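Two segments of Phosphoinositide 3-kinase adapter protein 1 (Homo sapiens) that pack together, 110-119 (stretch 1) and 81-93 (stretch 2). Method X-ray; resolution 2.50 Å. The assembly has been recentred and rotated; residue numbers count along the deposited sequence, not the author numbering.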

# COMPACT_ATOMS: atom_id res chain seq x y z
N ASP A 110 1.28 2.49 -17.19
CA ASP A 110 0.00 2.80 -17.83
C ASP A 110 -1.10 3.03 -16.82
O ASP A 110 -2.07 3.73 -17.10
CB ASP A 110 -0.42 1.68 -18.78
CG ASP A 110 0.48 1.58 -19.98
OD1 ASP A 110 1.16 2.58 -20.30
OD2 ASP A 110 0.52 0.50 -20.61
N PHE A 111 -0.98 2.42 -15.64
CA PHE A 111 -1.98 2.59 -14.60
C PHE A 111 -1.60 3.71 -13.65
O PHE A 111 -2.44 4.50 -13.26
CB PHE A 111 -2.19 1.28 -13.84
CG PHE A 111 -2.71 0.17 -14.71
CD1 PHE A 111 -1.85 -0.58 -15.49
CD2 PHE A 111 -4.07 -0.09 -14.79
CE1 PHE A 111 -2.34 -1.59 -16.32
CE2 PHE A 111 -4.56 -1.11 -15.60
CZ PHE A 111 -3.69 -1.86 -16.37
N PHE A 112 -0.32 3.79 -13.30
CA PHE A 112 0.14 4.85 -12.43
C PHE A 112 1.37 5.49 -13.04
O PHE A 112 2.42 4.85 -13.15
CB PHE A 112 0.41 4.34 -11.01
CG PHE A 112 -0.74 3.58 -10.42
CD1 PHE A 112 -1.74 4.24 -9.73
CD2 PHE A 112 -0.83 2.20 -10.57
CE1 PHE A 112 -2.80 3.54 -9.19
CE2 PHE A 112 -1.91 1.50 -10.03
CZ PHE A 112 -2.89 2.17 -9.35
N PRO A 113 1.23 6.74 -13.48
CA PRO A 113 2.29 7.39 -14.26
C PRO A 113 3.56 7.65 -13.45
O PRO A 113 4.63 7.54 -14.02
CB PRO A 113 1.63 8.71 -14.72
CG PRO A 113 0.17 8.44 -14.66
CD PRO A 113 -0.02 7.53 -13.47
N ASP A 114 3.44 7.95 -12.16
CA ASP A 114 4.61 8.13 -11.29
C ASP A 114 5.12 6.85 -10.61
O ASP A 114 5.86 6.93 -9.63
CB ASP A 114 4.31 9.17 -10.21
CG ASP A 114 4.26 10.58 -10.75
OD1 ASP A 114 4.73 10.80 -11.88
OD2 ASP A 114 3.77 11.48 -10.04
N TRP A 115 4.74 5.70 -11.16
CA TRP A 115 5.04 4.38 -10.58
C TRP A 115 6.51 4.16 -10.25
O TRP A 115 6.87 3.59 -9.21
CB TRP A 115 4.58 3.29 -11.55
CG TRP A 115 4.89 1.85 -11.16
CD1 TRP A 115 6.03 1.13 -11.47
CD2 TRP A 115 4.04 0.94 -10.43
NE1 TRP A 115 5.93 -0.15 -10.97
CE2 TRP A 115 4.74 -0.29 -10.33
CE3 TRP A 115 2.77 1.06 -9.86
CZ2 TRP A 115 4.18 -1.39 -9.69
CZ3 TRP A 115 2.23 -0.03 -9.24
CH2 TRP A 115 2.92 -1.25 -9.16
N ALA A 116 7.35 4.62 -11.17
CA ALA A 116 8.79 4.47 -11.05
C ALA A 116 9.34 5.27 -9.86
O ALA A 116 10.46 5.06 -9.43
CB ALA A 116 9.45 4.91 -12.33
N HIS A 117 8.54 6.17 -9.32
CA HIS A 117 9.07 6.99 -8.24
C HIS A 117 8.67 6.53 -6.87
O HIS A 117 9.11 7.12 -5.89
CB HIS A 117 8.66 8.42 -8.46
CG HIS A 117 9.23 8.97 -9.72
ND1 HIS A 117 8.46 9.25 -10.83
CD2 HIS A 117 10.52 9.19 -10.09
CE1 HIS A 117 9.24 9.68 -11.80
NE2 HIS A 117 10.50 9.63 -11.38
N TRP A 118 7.86 5.48 -6.80
CA TRP A 118 7.56 4.88 -5.52
C TRP A 118 8.81 4.18 -5.00
O TRP A 118 9.70 3.75 -5.73
CB TRP A 118 6.40 3.86 -5.60
CG TRP A 118 5.14 4.39 -6.18
CD1 TRP A 118 4.93 5.65 -6.66
CD2 TRP A 118 3.91 3.67 -6.39
NE1 TRP A 118 3.65 5.76 -7.14
CE2 TRP A 118 3.00 4.57 -6.98
CE3 TRP A 118 3.49 2.38 -6.10
CZ2 TRP A 118 1.68 4.21 -7.28
CZ3 TRP A 118 2.18 2.01 -6.41
CH2 TRP A 118 1.29 2.93 -6.99
N GLN A 119 8.88 4.18 -3.70
CA GLN A 119 9.67 3.26 -2.93
C GLN A 119 9.19 1.82 -3.08
O GLN A 119 8.01 1.51 -2.87
CB GLN A 119 9.62 3.87 -1.55
CG GLN A 119 10.23 3.43 -0.28
CD GLN A 119 10.82 4.60 0.46
OE1 GLN A 119 10.70 4.73 1.66
NE2 GLN A 119 11.80 5.12 -0.16
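Stretch 2 (81-93) LLPLLQRAFHPPH

After Leu 81, stretch 2 is helical from 82 to 88, then leaves helical geometry at Phe 89 and runs through a cis peptide bond before Pro 91 into a 3-10 segment at 92-93. It follows stretch 1 in the same general direction: CA atoms pair Phe 111 with Leu 82 (7.7 Å), Phe 112 with Gln 86 (6.3 Å) and Trp 118 with Pro 92 (5.3 Å). Together they bury 518 Å². Leu 82 (chi1 t, chi2 p) points toward stretch 1 and its methyls reach two rings, CD2 lying 3.7 Å from Phe 111 CD2 and CD1 4.0 Å from Phe 112 CZ. The CA-to-CB bond of Gln 86 points sideways; with chi1 m and chi2 t the amide reaches the backbone of stretch 1, where NE2 donates a hydrogen bond to Phe 111 O (3.2 Å, 155°). Phe 112 starts sideways, but its m rotamer brings the ring to the helix and to Phe 89 just after it: CE1 is 3.9 Å from Leu 85 CB and 3.6 Å from Phe 89 CD2, while Leu 85 O and Gln 86 N lie at the ring edge. Phe 89, also m, points toward stretch 1 and meets a second ring, with Trp 118 CH2 3.8 Å from its CD2; its ring plane is inclined 36° to that of Phe 112 and 90° to that of Trp 118. The m rotamer of Trp 118, with chi2 near 0°, sets CD1 3.9 Å from Pro 92 CB, at the indole edge, and leaves NE1 to donate to a water (3.1 Å) that in turn donates to Phe 89 O (2.8 Å). Pro 92 also packs its CB 3.7 Å from His 117 CB. Asp 114, m, turns OD2 to within 3.7 Å of Pro 92 CD; a second water links this OD2 (2.5 Å) to His 90 ND1 (2.7 Å).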

# COMPACT_ATOMS: atom_id res chain seq x y z
N LEU A 81 -12.91 1.87 -10.55
CA LEU A 81 -12.10 1.94 -9.35
C LEU A 81 -10.76 2.64 -9.59
O LEU A 81 -10.29 3.41 -8.75
CB LEU A 81 -11.87 0.52 -8.83
CG LEU A 81 -11.15 0.30 -7.50
CD1 LEU A 81 -12.06 0.67 -6.37
CD2 LEU A 81 -10.69 -1.14 -7.38
N LEU A 82 -10.14 2.37 -10.74
CA LEU A 82 -8.78 2.85 -11.02
C LEU A 82 -8.62 4.36 -10.74
O LEU A 82 -7.66 4.76 -10.08
CB LEU A 82 -8.39 2.53 -12.46
CG LEU A 82 -7.01 2.98 -12.95
CD1 LEU A 82 -5.90 2.55 -11.96
CD2 LEU A 82 -6.73 2.40 -14.33
N PRO A 83 -9.57 5.20 -11.21
CA PRO A 83 -9.40 6.64 -10.95
C PRO A 83 -9.29 7.01 -9.48
O PRO A 83 -8.63 8.00 -9.15
CB PRO A 83 -10.67 7.25 -11.57
CG PRO A 83 -11.03 6.30 -12.64
CD PRO A 83 -10.72 4.95 -12.10
N LEU A 84 -9.92 6.24 -8.60
CA LEU A 84 -9.78 6.50 -7.17
C LEU A 84 -8.36 6.13 -6.74
O LEU A 84 -7.72 6.89 -6.00
CB LEU A 84 -10.83 5.72 -6.35
CG LEU A 84 -10.95 5.85 -4.82
CD1 LEU A 84 -9.95 4.97 -4.09
CD2 LEU A 84 -10.90 7.32 -4.29
N LEU A 85 -7.86 5.00 -7.24
CA LEU A 85 -6.51 4.58 -6.88
C LEU A 85 -5.43 5.54 -7.36
O LEU A 85 -4.43 5.76 -6.68
CB LEU A 85 -6.21 3.17 -7.40
CG LEU A 85 -7.15 2.03 -7.01
CD1 LEU A 85 -6.71 0.77 -7.70
CD2 LEU A 85 -7.15 1.83 -5.52
N GLN A 86 -5.61 6.13 -8.53
CA GLN A 86 -4.63 7.11 -8.97
C GLN A 86 -4.58 8.32 -8.02
O GLN A 86 -3.50 8.89 -7.85
CB GLN A 86 -4.94 7.55 -10.40
CG GLN A 86 -4.79 6.40 -11.37
CD GLN A 86 -5.60 6.63 -12.59
OE1 GLN A 86 -6.48 7.49 -12.61
NE2 GLN A 86 -5.29 5.89 -13.64
N ARG A 87 -5.71 8.69 -7.39
CA ARG A 87 -5.82 9.99 -6.69
C ARG A 87 -5.29 9.61 -5.29
O ARG A 87 -4.53 10.36 -4.71
CB ARG A 87 -7.27 10.64 -6.68
CG ARG A 87 -7.51 12.13 -5.97
CD ARG A 87 -7.03 13.37 -6.84
NE ARG A 87 -8.04 14.23 -7.55
CZ ARG A 87 -8.04 15.56 -7.39
NH1 ARG A 87 -7.07 16.11 -6.62
NH2 ARG A 87 -8.88 16.36 -8.06
N ALA A 88 -5.57 8.38 -4.82
CA ALA A 88 -5.09 7.86 -3.51
C ALA A 88 -3.56 7.61 -3.44
O ALA A 88 -2.89 7.96 -2.46
CB ALA A 88 -5.82 6.55 -3.15
N PHE A 89 -3.03 7.00 -4.48
CA PHE A 89 -1.62 6.60 -4.50
C PHE A 89 -0.78 7.73 -5.04
O PHE A 89 -0.11 7.61 -6.07
CB PHE A 89 -1.40 5.35 -5.35
CG PHE A 89 -2.16 4.15 -4.87
CD1 PHE A 89 -2.75 4.12 -3.61
CD2 PHE A 89 -2.27 3.03 -5.69
CE1 PHE A 89 -3.44 3.00 -3.19
CE2 PHE A 89 -2.94 1.91 -5.27
CZ PHE A 89 -3.54 1.89 -4.02
N HIS A 90 -0.84 8.84 -4.32
CA HIS A 90 -0.28 10.10 -4.77
C HIS A 90 -0.11 11.00 -3.54
O HIS A 90 -0.90 10.90 -2.60
CB HIS A 90 -1.19 10.75 -5.80
CG HIS A 90 -0.69 12.07 -6.27
ND1 HIS A 90 0.23 12.20 -7.29
CD2 HIS A 90 -0.96 13.33 -5.84
CE1 HIS A 90 0.50 13.48 -7.48
NE2 HIS A 90 -0.21 14.18 -6.62
N PRO A 91 0.94 11.85 -3.51
CA PRO A 91 2.08 11.94 -4.45
C PRO A 91 3.09 10.78 -4.29
O PRO A 91 3.03 10.06 -3.29
CB PRO A 91 2.70 13.29 -4.08
CG PRO A 91 2.36 13.51 -2.67
CD PRO A 91 1.01 12.87 -2.46
N PRO A 92 4.00 10.61 -5.28
CA PRO A 92 4.79 9.37 -5.29
C PRO A 92 5.71 9.20 -4.08
O PRO A 92 6.00 8.04 -3.74
CB PRO A 92 5.61 9.49 -6.58
CG PRO A 92 5.68 10.94 -6.85
CD PRO A 92 4.35 11.48 -6.40
N HIS A 93 6.17 10.29 -3.45
CA HIS A 93 7.11 10.13 -2.33
C HIS A 93 6.40 9.62 -1.07
O HIS A 93 7.05 9.20 -0.12
CB HIS A 93 7.87 11.42 -2.02
CG HIS A 93 7.00 12.60 -1.73
ND1 HIS A 93 6.41 13.34 -2.73
CD2 HIS A 93 6.65 13.19 -0.56
CE1 HIS A 93 5.72 14.33 -2.19
NE2 HIS A 93 5.86 14.27 -0.87
O HOH W 1 2.27 8.49 -7.33
O HOH W 2 1.58 10.84 -9.14